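Local coordinates for phospholipase C-beta (PLC-beta) (Sepia officinalis, PDB 3QR0), which is a multidomain protein of the phospholipase C-beta family, with PH, EF-hand-like and C2 domains around a TIM-barrel-type core that holds a calcium ion, at residues Gly322-Ile334 against Gly453-Lys465. Residues are numbered along the deposited sequence; the frame is centred on the assembly and turned at random.
Sequences GANMKLTLAAYYI and GVPLPTPYDLRKK
Lys-326 sets its CG anti to its carbonyl carbon (chi1 -58°) and then runs extended. In Tyr-460 CG is anti to the backbone N (chi1 -168°), which carries the ring alongside the Lys-326 chain; the two point the same way. Lys-326 CE sits over the ring centre, 3.9 Å from the Tyr-460 centroid, in a CH-pi contact. The ammonium NZ adds a cation-pi contact over the same face. On the opposite face Arg-463 NH2 lies near the rim, while its NE donates to Tyr-460 O.

Pro-459 is the buried centre. Its CG lies over one face of the Tyr-332 ring, near the rim, 3.8 Å from the centroid. Met-325 CE meets Pro-459 CB at 3.8 Å, and Leu-329 CD2 slides past the ring of the proline. The Tyr-332 ring is held at its hydroxyl: OH donates to Asn-324 O (2.7 Å) and accepts from Leu-327 N (3.1 Å).

Two backbone bonds tie the segments: Tyr-460 N to Met-325 O and Leu-329 N to Pro-457 O, each 3.1 Å. Thr-458 CA makes a CA-H...O contact to Leu-327 O (3.1 Å), and its CG2 packs on the Lys-326 backbone. A water joins Thr-328 OG1 to Leu-456 N. Within 453-465, Thr-458 N bonds to Asp-461 OD2 and Thr-458 OG1 accepts from Asp-461 N, the latter an ST motif.

Strand 622-624 pairs with 332-334 and touches Met-325 and Tyr-332. The contact packs the loop and 3-10 turn leading into strand 332-334, with Tyr-332 at its start, against the loop before strand 466-469, in the X part of the TIM-barrel-type core.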
loop_
_atom_site.group_PDB
_atom_site.type_symbol
_atom_site.label_atom_id
_atom_site.label_comp_id
_atom_site.label_asym_id
_atom_site.label_seq_id
_atom_site.Cartn_x
_atom_site.Cartn_y
_atom_site.Cartn_z
ATOM N N GLY A 322 -15.090 3.254 -3.871
ATOM C CA GLY A 322 -16.516 2.960 -3.839
ATOM C C GLY A 322 -17.196 3.175 -2.504
ATOM O O GLY A 322 -18.416 3.085 -2.412
ATOM N N ALA A 323 -16.424 3.467 -1.461
ATOM C CA ALA A 323 -17.008 3.645 -0.132
ATOM C C ALA A 323 -17.831 4.926 -0.065
ATOM O O ALA A 323 -17.597 5.876 -0.817
ATOM C CB ALA A 323 -15.922 3.659 0.938
ATOM N N ASN A 324 -18.806 4.929 0.835
ATOM C CA ASN A 324 -19.576 6.123 1.146
ATOM C C ASN A 324 -18.663 7.132 1.831
ATOM O O ASN A 324 -18.246 6.919 2.975
ATOM C CB ASN A 324 -20.755 5.746 2.050
ATOM C CG ASN A 324 -21.563 6.946 2.517
ATOM O OD1 ASN A 324 -21.401 8.060 2.030
ATOM N ND2 ASN A 324 -22.455 6.708 3.472
ATOM N N MET A 325 -18.354 8.218 1.124
ATOM C CA MET A 325 -17.468 9.267 1.631
ATOM C C MET A 325 -18.236 10.452 2.214
ATOM O O MET A 325 -17.658 11.516 2.456
ATOM C CB MET A 325 -16.549 9.762 0.506
ATOM C CG MET A 325 -15.695 8.667 -0.136
ATOM S SD MET A 325 -14.733 7.731 1.075
ATOM C CE MET A 325 -13.620 8.989 1.688
ATOM N N LYS A 326 -19.532 10.271 2.449
ATOM C CA LYS A 326 -20.398 11.363 2.890
ATOM C C LYS A 326 -20.926 11.176 4.317
ATOM O O LYS A 326 -22.039 11.583 4.635
ATOM C CB LYS A 326 -21.547 11.536 1.892
ATOM C CG LYS A 326 -21.076 11.810 0.466
ATOM C CD LYS A 326 -22.245 11.898 -0.506
ATOM C CE LYS A 326 -21.760 12.143 -1.927
ATOM N NZ LYS A 326 -22.856 12.635 -2.816
ATOM N N LEU A 327 -20.108 10.577 5.181
ATOM C CA LEU A 327 -20.394 10.536 6.613
ATOM C C LEU A 327 -19.391 11.419 7.353
ATOM O O LEU A 327 -18.393 11.852 6.778
ATOM C CB LEU A 327 -20.336 9.096 7.127
ATOM C CG LEU A 327 -21.366 8.154 6.478
ATOM C CD1 LEU A 327 -21.164 6.725 6.943
ATOM C CD2 LEU A 327 -22.793 8.625 6.762
ATOM N N THR A 328 -19.671 11.697 8.624
ATOM C CA THR A 328 -18.774 12.488 9.459
ATOM C C THR A 328 -17.332 11.944 9.438
ATOM O O THR A 328 -17.133 10.734 9.377
ATOM C CB THR A 328 -19.282 12.537 10.915
ATOM O OG1 THR A 328 -18.335 13.232 11.733
ATOM C CG2 THR A 328 -19.482 11.121 11.478
ATOM N N LEU A 329 -16.341 12.840 9.481
ATOM C CA LEU A 329 -14.910 12.447 9.547
ATOM C C LEU A 329 -14.609 11.379 10.597
ATOM O O LEU A 329 -13.738 10.526 10.395
ATOM C CB LEU A 329 -14.008 13.655 9.849
ATOM C CG LEU A 329 -13.361 14.408 8.683
ATOM C CD1 LEU A 329 -12.602 15.634 9.208
ATOM C CD2 LEU A 329 -12.420 13.502 7.904
ATOM N N ALA A 330 -15.303 11.456 11.729
ATOM C CA ALA A 330 -15.126 10.503 12.826
ATOM C C ALA A 330 -15.447 9.051 12.425
ATOM O O ALA A 330 -15.047 8.123 13.116
ATOM C CB ALA A 330 -15.980 10.923 14.037
ATOM N N ALA A 331 -16.142 8.867 11.306
ATOM C CA ALA A 331 -16.563 7.545 10.842
ATOM C C ALA A 331 -15.498 6.752 10.072
ATOM O O ALA A 331 -15.757 5.628 9.660
ATOM C CB ALA A 331 -17.828 7.683 9.984
ATOM N N TYR A 332 -14.310 7.318 9.891
ATOM C CA TYR A 332 -13.308 6.727 9.008
ATOM C C TYR A 332 -12.007 6.399 9.715
ATOM O O TYR A 332 -11.613 7.077 10.660
ATOM C CB TYR A 332 -13.010 7.681 7.851
ATOM C CG TYR A 332 -14.226 7.980 7.027
ATOM C CD1 TYR A 332 -14.526 7.235 5.893
ATOM C CD2 TYR A 332 -15.099 8.991 7.398
ATOM C CE1 TYR A 332 -15.668 7.502 5.138
ATOM C CE2 TYR A 332 -16.237 9.261 6.656
ATOM C CZ TYR A 332 -16.517 8.514 5.534
ATOM O OH TYR A 332 -17.651 8.798 4.816
ATOM N N TYR A 333 -11.336 5.362 9.232
ATOM C CA TYR A 333 -9.931 5.166 9.537
ATOM C C TYR A 333 -9.170 5.986 8.500
ATOM O O TYR A 333 -9.453 5.887 7.307
ATOM C CB TYR A 333 -9.543 3.695 9.436
ATOM C CG TYR A 333 -10.242 2.791 10.419
ATOM C CD1 TYR A 333 -10.228 3.069 11.787
ATOM C CD2 TYR A 333 -10.895 1.642 9.988
ATOM C CE1 TYR A 333 -10.866 2.229 12.697
ATOM C CE2 TYR A 333 -11.533 0.795 10.889
ATOM C CZ TYR A 333 -11.513 1.091 12.240
ATOM O OH TYR A 333 -12.150 0.253 13.130
ATOM N N ILE A 334 -8.233 6.805 8.962
ATOM C CA ILE A 334 -7.530 7.773 8.119
ATOM C C ILE A 334 -6.023 7.496 8.201
ATOM O O ILE A 334 -5.439 7.505 9.285
ATOM C CB ILE A 334 -7.831 9.218 8.571
ATOM C CG1 ILE A 334 -9.345 9.466 8.625
ATOM C CG2 ILE A 334 -7.156 10.230 7.640
ATOM C CD1 ILE A 334 -9.734 10.871 9.073
ATOM N N GLY A 453 -22.915 19.786 19.403
ATOM C CA GLY A 453 -23.955 18.981 18.760
ATOM C C GLY A 453 -23.908 18.966 17.240
ATOM O O GLY A 453 -24.663 18.229 16.607
ATOM N N VAL A 454 -23.030 19.774 16.650
ATOM C CA VAL A 454 -22.905 19.840 15.202
ATOM C C VAL A 454 -21.826 18.861 14.735
ATOM O O VAL A 454 -20.654 19.006 15.101
ATOM C CB VAL A 454 -22.552 21.260 14.737
ATOM C CG1 VAL A 454 -22.326 21.290 13.237
ATOM C CG2 VAL A 454 -23.663 22.239 15.135
ATOM N N PRO A 455 -22.207 17.868 13.915
ATOM C CA PRO A 455 -21.209 16.877 13.507
ATOM C C PRO A 455 -20.126 17.441 12.589
ATOM O O PRO A 455 -20.338 18.452 11.909
ATOM C CB PRO A 455 -22.036 15.805 12.792
ATOM C CG PRO A 455 -23.290 16.472 12.387
ATOM C CD PRO A 455 -23.544 17.572 13.367
ATOM N N LEU A 456 -18.969 16.787 12.586
ATOM C CA LEU A 456 -17.880 17.170 11.699
ATOM C C LEU A 456 -18.338 17.030 10.252
ATOM O O LEU A 456 -19.190 16.188 9.963
ATOM C CB LEU A 456 -16.659 16.280 11.930
ATOM C CG LEU A 456 -15.996 16.372 13.298
ATOM C CD1 LEU A 456 -15.131 15.134 13.574
ATOM C CD2 LEU A 456 -15.181 17.646 13.405
ATOM N N PRO A 457 -17.779 17.849 9.339
ATOM C CA PRO A 457 -18.033 17.658 7.909
ATOM C C PRO A 457 -17.567 16.288 7.423
ATOM O O PRO A 457 -16.887 15.570 8.158
ATOM C CB PRO A 457 -17.197 18.762 7.245
ATOM C CG PRO A 457 -16.946 19.764 8.303
ATOM C CD PRO A 457 -16.894 19.002 9.590
ATOM N N THR A 458 -17.933 15.939 6.195
ATOM C CA THR A 458 -17.570 14.644 5.608
ATOM C C THR A 458 -16.295 14.782 4.788
ATOM O O THR A 458 -15.952 15.886 4.365
ATOM C CB THR A 458 -18.682 14.113 4.686
ATOM O OG1 THR A 458 -18.678 14.848 3.454
ATOM C CG2 THR A 458 -20.062 14.242 5.354
ATOM N N PRO A 459 -15.586 13.668 4.546
ATOM C CA PRO A 459 -14.428 13.781 3.664
ATOM C C PRO A 459 -14.795 14.374 2.297
ATOM O O PRO A 459 -14.018 15.143 1.723
ATOM C CB PRO A 459 -13.941 12.331 3.528
ATOM C CG PRO A 459 -14.425 11.645 4.762
ATOM C CD PRO A 459 -15.734 12.308 5.100
ATOM N N TYR A 460 -15.983 14.034 1.803
ATOM C CA TYR A 460 -16.474 14.548 0.529
ATOM C C TYR A 460 -16.613 16.079 0.556
ATOM O O TYR A 460 -16.257 16.757 -0.409
ATOM C CB TYR A 460 -17.811 13.889 0.170
ATOM C CG TYR A 460 -18.254 14.151 -1.250
ATOM C CD1 TYR A 460 -17.733 13.409 -2.309
ATOM C CD2 TYR A 460 -19.184 15.138 -1.537
ATOM C CE1 TYR A 460 -18.133 13.650 -3.620
ATOM C CE2 TYR A 460 -19.594 15.382 -2.846
ATOM C CZ TYR A 460 -19.058 14.633 -3.877
ATOM O OH TYR A 460 -19.454 14.871 -5.171
ATOM N N ASP A 461 -17.104 16.616 1.673
ATOM C CA ASP A 461 -17.234 18.068 1.834
ATOM C C ASP A 461 -15.881 18.755 1.743
ATOM O O ASP A 461 -15.799 19.899 1.307
ATOM C CB ASP A 461 -17.842 18.435 3.196
ATOM C CG ASP A 461 -19.278 17.989 3.348
ATOM O OD1 ASP A 461 -19.987 17.846 2.325
ATOM O OD2 ASP A 461 -19.696 17.792 4.515
ATOM N N LEU A 462 -14.830 18.053 2.168
ATOM C CA LEU A 462 -13.516 18.653 2.346
ATOM C C LEU A 462 -12.464 18.141 1.360
ATOM O O LEU A 462 -11.275 18.210 1.639
ATOM C CB LEU A 462 -13.053 18.418 3.785
ATOM C CG LEU A 462 -13.912 19.075 4.872
ATOM C CD1 LEU A 462 -13.346 18.782 6.243
ATOM C CD2 LEU A 462 -14.014 20.576 4.650
ATOM N N ARG A 463 -12.898 17.660 0.199
ATOM C CA ARG A 463 -11.965 17.234 -0.837
ATOM C C ARG A 463 -11.044 18.385 -1.216
ATOM O O ARG A 463 -11.479 19.536 -1.297
ATOM C CB ARG A 463 -12.702 16.745 -2.082
ATOM C CG ARG A 463 -13.302 15.359 -1.951
ATOM C CD ARG A 463 -14.132 15.035 -3.180
ATOM N NE ARG A 463 -15.253 15.963 -3.289
ATOM C CZ ARG A 463 -15.913 16.243 -4.412
ATOM N NH1 ARG A 463 -15.582 15.672 -5.566
ATOM N NH2 ARG A 463 -16.910 17.113 -4.379
ATOM N N LYS A 464 -9.769 18.063 -1.427
ATOM C CA LYS A 464 -8.750 19.043 -1.805
ATOM C C LYS A 464 -8.568 20.139 -0.753
ATOM O O LYS A 464 -8.242 21.274 -1.095
ATOM C CB LYS A 464 -9.077 19.662 -3.173
ATOM C CG LYS A 464 -9.210 18.635 -4.304
ATOM C CD LYS A 464 -7.960 18.552 -5.150
ATOM C CE LYS A 464 -7.852 19.731 -6.110
ATOM N NZ LYS A 464 -6.429 20.015 -6.464
ATOM N N LYS A 465 -8.772 19.799 0.518
ATOM C CA LYS A 465 -8.550 20.740 1.613
ATOM C C LYS A 465 -7.521 20.210 2.609
ATOM O O LYS A 465 -7.457 19.004 2.877
ATOM C CB LYS A 465 -9.857 21.062 2.341
ATOM C CG LYS A 465 -10.931 21.715 1.467
ATOM C CD LYS A 465 -10.535 23.116 1.042
ATOM C CE LYS A 465 -11.544 23.727 0.086
ATOM N NZ LYS A 465 -10.981 24.956 -0.524
HETATM O O HOH W 1 -18.829 14.062 14.275
#